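Local atomic coordinates of Iron(III) ABC transporter, periplasmic iron-compound-binding protein (Vibrio cholerae, PDB entry 5GGY), a protein that probably binds iron-loaded hydroxamate siderophores such as Desferal in the periplasm and delivers them to an ABC transporter for import. Residues 171-180 with 197-208. Numbering follows the deposited sequence.
Sequences TSVFLYTENS and QPPKEWGIVQKR
Strands 172-176 and 204-208 run antiparallel at 147°, with Val173-Lys207 and Leu175-Val205 as hydrogen-bonded pairs, and Thr177 N carries the ladder one step further to Gly203 O at 2.8 Å. The side chains show how one ladder sorts its residues onto two faces. On the face of Ser172, Phe174, Tyr176, Ile204 and Gln206, the Gln206 chain is extended, with CG anti to the backbone N (chi1 -170°), and its NE2 donates a nearly straight hydrogen bond to Ser172 OG (2.6 Å), which lies in the amide plane. Gln206 CB and OE1 both come to 3.8 Å from Phe174 CE1, the amide turned 56° from the ring, while Ile204 CD1 sits over a ring face. Ile204 CG2 lies 3.5 Å from Tyr176 CE1, and Tyr176 OH is hydrogen-bonded to Arg166 NE. On the face of Val173, Leu175, Val205 and Lys207, Leu175 CD1 touches Lys207 CG and, roughly at right angles to that, Gln197 NE2. Beyond the strands, Asn179 ND2 gives a straight bond to Lys200 O (2.7 Å). Lys200 N approaches Asn179 OD1 at 3.2 Å from above the carbonyl plane. With ND2 also bonded to Asp110 O, several bonds together hold the amide's rotation. Ser180, the N-cap of helix 181-188, sets its CB against Gly203 O, while its OG bonds back to Thr177 O. The pair is an antiparallel extension of the mixed sheet in one lobe of this bilobal periplasmic binding protein, attached through strand 161-167.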
ATOM      1  N   THR A 171      29.459  22.724  -2.547  1.00 44.64           N
ATOM      2  CA  THR A 171      29.438  22.871  -3.999  1.00 43.01           C
ATOM      3  C   THR A 171      29.004  21.610  -4.743  1.00 41.58           C
ATOM      4  O   THR A 171      28.943  21.603  -5.964  1.00 34.00           O
ATOM      5  CB  THR A 171      30.815  23.323  -4.530  1.00 37.02           C
ATOM      6  OG1 THR A 171      31.842  22.449  -4.052  1.00 35.32           O
ATOM      7  CG2 THR A 171      31.110  24.745  -4.082  1.00 31.65           C
ATOM      8  N   SER A 172      28.689  20.551  -4.007  1.00 40.12           N
ATOM      9  CA  SER A 172      28.245  19.301  -4.619  1.00 37.13           C
ATOM     10  C   SER A 172      26.920  18.856  -4.017  1.00 34.11           C
ATOM     11  O   SER A 172      26.638  19.125  -2.860  1.00 27.96           O
ATOM     12  CB  SER A 172      29.293  18.201  -4.444  1.00 44.53           C
ATOM     13  OG  SER A 172      29.124  17.175  -5.402  1.00 47.07           O
ATOM     14  N   VAL A 173      26.108  18.169  -4.810  1.00 36.03           N
ATOM     15  CA  VAL A 173      24.754  17.803  -4.398  1.00 30.55           C
ATOM     16  C   VAL A 173      24.389  16.364  -4.779  1.00 26.19           C
ATOM     17  O   VAL A 173      24.766  15.881  -5.840  1.00 28.48           O
ATOM     18  CB  VAL A 173      23.725  18.794  -5.009  1.00 49.56           C
ATOM     19  CG1 VAL A 173      22.471  18.085  -5.481  1.00 51.64           C
ATOM     20  CG2 VAL A 173      23.395  19.893  -4.013  1.00 44.44           C
ATOM     21  N   PHE A 174      23.669  15.686  -3.888  1.00 36.40           N
ATOM     22  CA  PHE A 174      23.126  14.358  -4.164  1.00 30.99           C
ATOM     23  C   PHE A 174      21.657  14.433  -4.550  1.00 29.45           C
ATOM     24  O   PHE A 174      20.788  14.458  -3.688  1.00 21.41           O
ATOM     25  CB  PHE A 174      23.279  13.435  -2.952  1.00 30.28           C
ATOM     26  CG  PHE A 174      24.689  12.991  -2.695  1.00 32.13           C
ATOM     27  CD1 PHE A 174      25.412  12.324  -3.670  1.00 29.71           C
ATOM     28  CD2 PHE A 174      25.282  13.217  -1.466  1.00 32.31           C
ATOM     29  CE1 PHE A 174      26.708  11.909  -3.430  1.00 24.88           C
ATOM     30  CE2 PHE A 174      26.575  12.802  -1.220  1.00 34.11           C
ATOM     31  CZ  PHE A 174      27.290  12.149  -2.201  1.00 26.96           C
ATOM     32  N   LEU A 175      21.385  14.472  -5.848  1.00 29.41           N
ATOM     33  CA  LEU A 175      20.010  14.484  -6.339  1.00 20.56           C
ATOM     34  C   LEU A 175      19.373  13.110  -6.203  1.00 21.69           C
ATOM     35  O   LEU A 175      19.968  12.103  -6.583  1.00 18.30           O
ATOM     36  CB  LEU A 175      19.950  14.934  -7.801  1.00 22.84           C
ATOM     37  CG  LEU A 175      20.297  16.391  -8.105  1.00 23.28           C
ATOM     38  CD1 LEU A 175      20.169  16.663  -9.595  1.00 28.06           C
ATOM     39  CD2 LEU A 175      19.403  17.327  -7.312  1.00 18.91           C
ATOM     40  N   TYR A 176      18.158  13.068  -5.666  1.00 17.07           N
ATOM     41  CA  TYR A 176      17.458  11.797  -5.507  1.00 16.28           C
ATOM     42  C   TYR A 176      16.783  11.378  -6.807  1.00 16.29           C
ATOM     43  O   TYR A 176      16.038  12.146  -7.412  1.00 16.78           O
ATOM     44  CB  TYR A 176      16.449  11.878  -4.358  1.00 15.66           C
ATOM     45  CG  TYR A 176      17.135  11.795  -3.016  1.00 24.81           C
ATOM     46  CD1 TYR A 176      17.503  10.566  -2.480  1.00 22.28           C
ATOM     47  CD2 TYR A 176      17.454  12.944  -2.306  1.00 22.20           C
ATOM     48  CE1 TYR A 176      18.147  10.485  -1.265  1.00 28.04           C
ATOM     49  CE2 TYR A 176      18.098  12.871  -1.089  1.00 25.88           C
ATOM     50  CZ  TYR A 176      18.443  11.641  -0.575  1.00 31.44           C
ATOM     51  OH  TYR A 176      19.087  11.562   0.636  1.00 38.50           O
ATOM     52  N   THR A 177      17.061  10.146  -7.224  1.00 17.89           N
ATOM     53  CA  THR A 177      16.688   9.671  -8.549  1.00 26.87           C
ATOM     54  C   THR A 177      15.345   8.942  -8.573  1.00 35.33           C
ATOM     55  O   THR A 177      14.636   8.887  -7.569  1.00 40.16           O
ATOM     56  CB  THR A 177      17.772   8.734  -9.112  1.00 32.99           C
ATOM     57  OG1 THR A 177      17.797   7.514  -8.362  1.00 26.51           O
ATOM     58  CG2 THR A 177      19.142   9.398  -9.029  1.00 17.29           C
ATOM     59  N   GLU A 178      15.015   8.379  -9.732  1.00 45.67           N
ATOM     60  CA  GLU A 178      13.707   7.771  -9.977  1.00 43.03           C
ATOM     61  C   GLU A 178      13.416   6.587  -9.057  1.00 38.17           C
ATOM     62  O   GLU A 178      12.272   6.368  -8.660  1.00 34.12           O
ATOM     63  CB  GLU A 178      13.603   7.322 -11.437  1.00 50.33           C
ATOM     64  CG  GLU A 178      12.247   6.761 -11.824  1.00 58.79           C
ATOM     65  CD  GLU A 178      12.217   6.234 -13.245  1.00 64.35           C
ATOM     66  OE1 GLU A 178      11.122   5.861 -13.717  1.00 63.06           O
ATOM     67  OE2 GLU A 178      13.287   6.193 -13.890  1.00 65.13           O
ATOM     68  N   ASN A 179      14.453   5.832  -8.715  1.00 26.45           N
ATOM     69  CA  ASN A 179      14.288   4.640  -7.894  1.00 25.05           C
ATOM     70  C   ASN A 179      14.474   4.913  -6.404  1.00 26.79           C
ATOM     71  O   ASN A 179      14.539   3.984  -5.601  1.00 18.07           O
ATOM     72  CB  ASN A 179      15.268   3.556  -8.342  1.00 25.31           C
ATOM     73  CG  ASN A 179      16.712   3.989  -8.206  1.00 31.49           C
ATOM     74  OD1 ASN A 179      17.023   5.178  -8.255  1.00 35.36           O
ATOM     75  ND2 ASN A 179      17.606   3.022  -8.029  1.00 31.63           N
ATOM     76  N   SER A 180      14.562   6.187  -6.039  1.00 35.65           N
ATOM     77  CA  SER A 180      14.767   6.563  -4.645  1.00 30.21           C
ATOM     78  C   SER A 180      13.450   6.598  -3.877  1.00 26.22           C
ATOM     79  O   SER A 180      12.371   6.544  -4.465  1.00 26.08           O
ATOM     80  CB  SER A 180      15.460   7.924  -4.549  1.00 29.74           C
ATOM     81  OG  SER A 180      14.635   8.955  -5.061  1.00 28.94           O
ATOM     82  N   GLN A 197      15.876  12.161 -12.624  1.00 29.96           N
ATOM     83  CA  GLN A 197      17.164  11.487 -12.752  1.00 26.29           C
ATOM     84  C   GLN A 197      17.012   9.983 -12.966  1.00 21.75           C
ATOM     85  O   GLN A 197      16.110   9.357 -12.405  1.00 28.46           O
ATOM     86  CB  GLN A 197      18.020  11.748 -11.511  1.00 30.83           C
ATOM     87  CG  GLN A 197      18.334  13.217 -11.262  1.00 36.97           C
ATOM     88  CD  GLN A 197      19.276  13.800 -12.301  1.00 45.78           C
ATOM     89  OE1 GLN A 197      20.118  13.095 -12.856  1.00 46.12           O
ATOM     90  NE2 GLN A 197      19.136  15.094 -12.569  1.00 51.87           N
ATOM     91  N   PRO A 198      17.905   9.400 -13.782  1.00 19.28           N
ATOM     92  CA  PRO A 198      17.934   7.952 -14.011  1.00 26.73           C
ATOM     93  C   PRO A 198      18.247   7.187 -12.729  1.00 29.90           C
ATOM     94  O   PRO A 198      18.893   7.742 -11.844  1.00 37.12           O
ATOM     95  CB  PRO A 198      19.055   7.782 -15.043  1.00 26.06           C
ATOM     96  CG  PRO A 198      19.910   8.992 -14.884  1.00 31.43           C
ATOM     97  CD  PRO A 198      18.962  10.096 -14.536  1.00 25.70           C
ATOM     98  N   PRO A 199      17.801   5.924 -12.635  1.00 28.26           N
ATOM     99  CA  PRO A 199      18.002   5.119 -11.425  1.00 29.55           C
ATOM    100  C   PRO A 199      19.478   4.907 -11.094  1.00 26.14           C
ATOM    101  O   PRO A 199      20.294   4.683 -11.988  1.00 30.76           O
ATOM    102  CB  PRO A 199      17.323   3.791 -11.768  1.00 30.16           C
ATOM    103  CG  PRO A 199      17.295   3.746 -13.259  1.00 32.31           C
ATOM    104  CD  PRO A 199      17.119   5.165 -13.697  1.00 36.38           C
ATOM    105  N   LYS A 200      19.809   4.992  -9.810  1.00 25.77           N
ATOM    106  CA  LYS A 200      21.181   4.841  -9.345  1.00 31.79           C
ATOM    107  C   LYS A 200      21.212   4.010  -8.071  1.00 30.09           C
ATOM    108  O   LYS A 200      20.164   3.659  -7.525  1.00 18.98           O
ATOM    109  CB  LYS A 200      21.819   6.213  -9.098  1.00 27.54           C
ATOM    110  CG  LYS A 200      22.012   7.057 -10.347  1.00 20.13           C
ATOM    111  CD  LYS A 200      23.422   6.920 -10.894  1.00 26.12           C
ATOM    112  CE  LYS A 200      23.434   7.003 -12.412  1.00 26.63           C
ATOM    113  NZ  LYS A 200      24.821   7.014 -12.939  1.00 29.18           N
ATOM    114  N   GLU A 201      22.412   3.686  -7.604  1.00 29.06           N
ATOM    115  CA  GLU A 201      22.557   3.047  -6.306  1.00 23.47           C
ATOM    116  C   GLU A 201      22.214   4.065  -5.224  1.00 28.39           C
ATOM    117  O   GLU A 201      22.556   5.245  -5.351  1.00 29.17           O
ATOM    118  CB  GLU A 201      23.972   2.506  -6.109  1.00 24.30           C
ATOM    119  CG  GLU A 201      24.132   1.653  -4.854  1.00 31.22           C
ATOM    120  CD  GLU A 201      25.572   1.248  -4.595  1.00 43.47           C
ATOM    121  OE1 GLU A 201      26.472   1.750  -5.303  1.00 44.87           O
ATOM    122  OE2 GLU A 201      25.804   0.429  -3.680  1.00 50.13           O
ATOM    123  N   TRP A 202      21.516   3.605  -4.185  1.00 29.60           N
ATOM    124  CA  TRP A 202      21.029   4.451  -3.089  1.00 21.03           C
ATOM    125  C   TRP A 202      20.021   5.504  -3.549  1.00 19.49           C
ATOM    126  O   TRP A 202      19.579   6.335  -2.753  1.00 21.48           O
ATOM    127  CB  TRP A 202      22.195   5.140  -2.370  1.00 26.53           C
ATOM    128  CG  TRP A 202      23.165   4.187  -1.758  1.00 32.13           C
ATOM    129  CD1 TRP A 202      24.430   3.918  -2.187  1.00 26.71           C
ATOM    130  CD2 TRP A 202      22.946   3.366  -0.606  1.00 31.68           C
ATOM    131  NE1 TRP A 202      25.017   2.981  -1.369  1.00 34.94           N
ATOM    132  CE2 TRP A 202      24.126   2.627  -0.390  1.00 34.34           C
ATOM    133  CE3 TRP A 202      21.869   3.188   0.267  1.00 30.36           C
ATOM    134  CZ2 TRP A 202      24.257   1.721   0.660  1.00 35.93           C
ATOM    135  CZ3 TRP A 202      22.001   2.289   1.308  1.00 30.50           C
ATOM    136  CH2 TRP A 202      23.185   1.567   1.496  1.00 32.43           C
ATOM    137  N   GLY A 203      19.656   5.461  -4.826  1.00 27.26           N
ATOM    138  CA  GLY A 203      18.725   6.420  -5.390  1.00 24.22           C
ATOM    139  C   GLY A 203      19.291   7.829  -5.423  1.00 26.68           C
ATOM    140  O   GLY A 203      18.553   8.799  -5.254  1.00 28.56           O
ATOM    141  N   ILE A 204      20.601   7.947  -5.636  1.00 25.24           N
ATOM    142  CA  ILE A 204      21.252   9.254  -5.665  1.00 28.77           C
ATOM    143  C   ILE A 204      22.265   9.388  -6.800  1.00 25.06           C
ATOM    144  O   ILE A 204      22.945   8.437  -7.162  1.00 37.40           O
ATOM    145  CB  ILE A 204      21.972   9.566  -4.332  1.00 28.22           C
ATOM    146  CG1 ILE A 204      22.934   8.445  -3.965  1.00 16.14           C
ATOM    147  CG2 ILE A 204      20.971   9.805  -3.221  1.00 16.21           C
ATOM    148  CD1 ILE A 204      23.839   8.767  -2.808  1.00 16.96           C
ATOM    149  N   VAL A 205      22.362  10.592  -7.351  1.00 23.80           N
ATOM    150  CA  VAL A 205      23.419  10.921  -8.297  1.00 19.73           C
ATOM    151  C   VAL A 205      24.052  12.245  -7.873  1.00 25.40           C
ATOM    152  O   VAL A 205      23.360  13.164  -7.427  1.00 27.85           O
ATOM    153  CB  VAL A 205      22.897  11.003  -9.753  1.00 21.93           C
ATOM    154  CG1 VAL A 205      21.858  12.106  -9.912  1.00 18.53           C
ATOM    155  CG2 VAL A 205      24.058  11.202 -10.726  1.00 18.75           C
ATOM    156  N   GLN A 206      25.371  12.333  -7.985  1.00 33.52           N
ATOM    157  CA  GLN A 206      26.081  13.511  -7.508  1.00 35.44           C
ATOM    158  C   GLN A 206      26.211  14.571  -8.597  1.00 40.44           C
ATOM    159  O   GLN A 206      26.648  14.285  -9.715  1.00 37.26           O
ATOM    160  CB  GLN A 206      27.461  13.130  -6.977  1.00 31.63           C
ATOM    161  CG  GLN A 206      28.157  14.260  -6.245  1.00 35.03           C
ATOM    162  CD  GLN A 206      29.430  13.818  -5.559  1.00 38.67           C
ATOM    163  OE1 GLN A 206      29.749  12.630  -5.524  1.00 44.80           O
ATOM    164  NE2 GLN A 206      30.165  14.774  -5.005  1.00 35.34           N
ATOM    165  N   LYS A 207      25.827  15.797  -8.256  1.00 42.93           N
ATOM    166  CA  LYS A 207      25.876  16.913  -9.191  1.00 38.67           C
ATOM    167  C   LYS A 207      26.611  18.112  -8.607  1.00 40.53           C
ATOM    168  O   LYS A 207      26.636  18.305  -7.391  1.00 39.66           O
ATOM    169  CB  LYS A 207      24.462  17.337  -9.594  1.00 33.22           C
ATOM    170  CG  LYS A 207      23.691  16.299 -10.387  1.00 39.25           C
ATOM    171  CD  LYS A 207      24.366  16.016 -11.716  1.00 46.45           C
ATOM    172  CE  LYS A 207      23.544  15.059 -12.562  1.00 46.54           C
ATOM    173  NZ  LYS A 207      24.246  14.719 -13.833  1.00 48.78           N
ATOM    174  N   ARG A 208      27.212  18.911  -9.483  1.00 46.65           N
ATOM    175  CA  ARG A 208      27.737  20.213  -9.094  1.00 47.12           C
ATOM    176  C   ARG A 208      26.567  21.086  -8.657  1.00 43.94           C
ATOM    177  O   ARG A 208      25.467  20.958  -9.197  1.00 51.15           O
ATOM    178  CB  ARG A 208      28.495  20.870 -10.248  1.00 52.00           C
ATOM    179  CG  ARG A 208      29.598  20.016 -10.856  1.00 60.47           C
ATOM    180  CD  ARG A 208      30.244  20.726 -12.037  1.00 70.86           C
ATOM    181  NE  ARG A 208      29.258  21.127 -13.037  1.00 77.50           N
ATOM    182  CZ  ARG A 208      28.948  20.413 -14.113  1.00 82.57           C
ATOM    183  NH1 ARG A 208      29.553  19.255 -14.341  1.00 84.16           N
ATOM    184  NH2 ARG A 208      28.036  20.858 -14.966  1.00 83.14           N
TER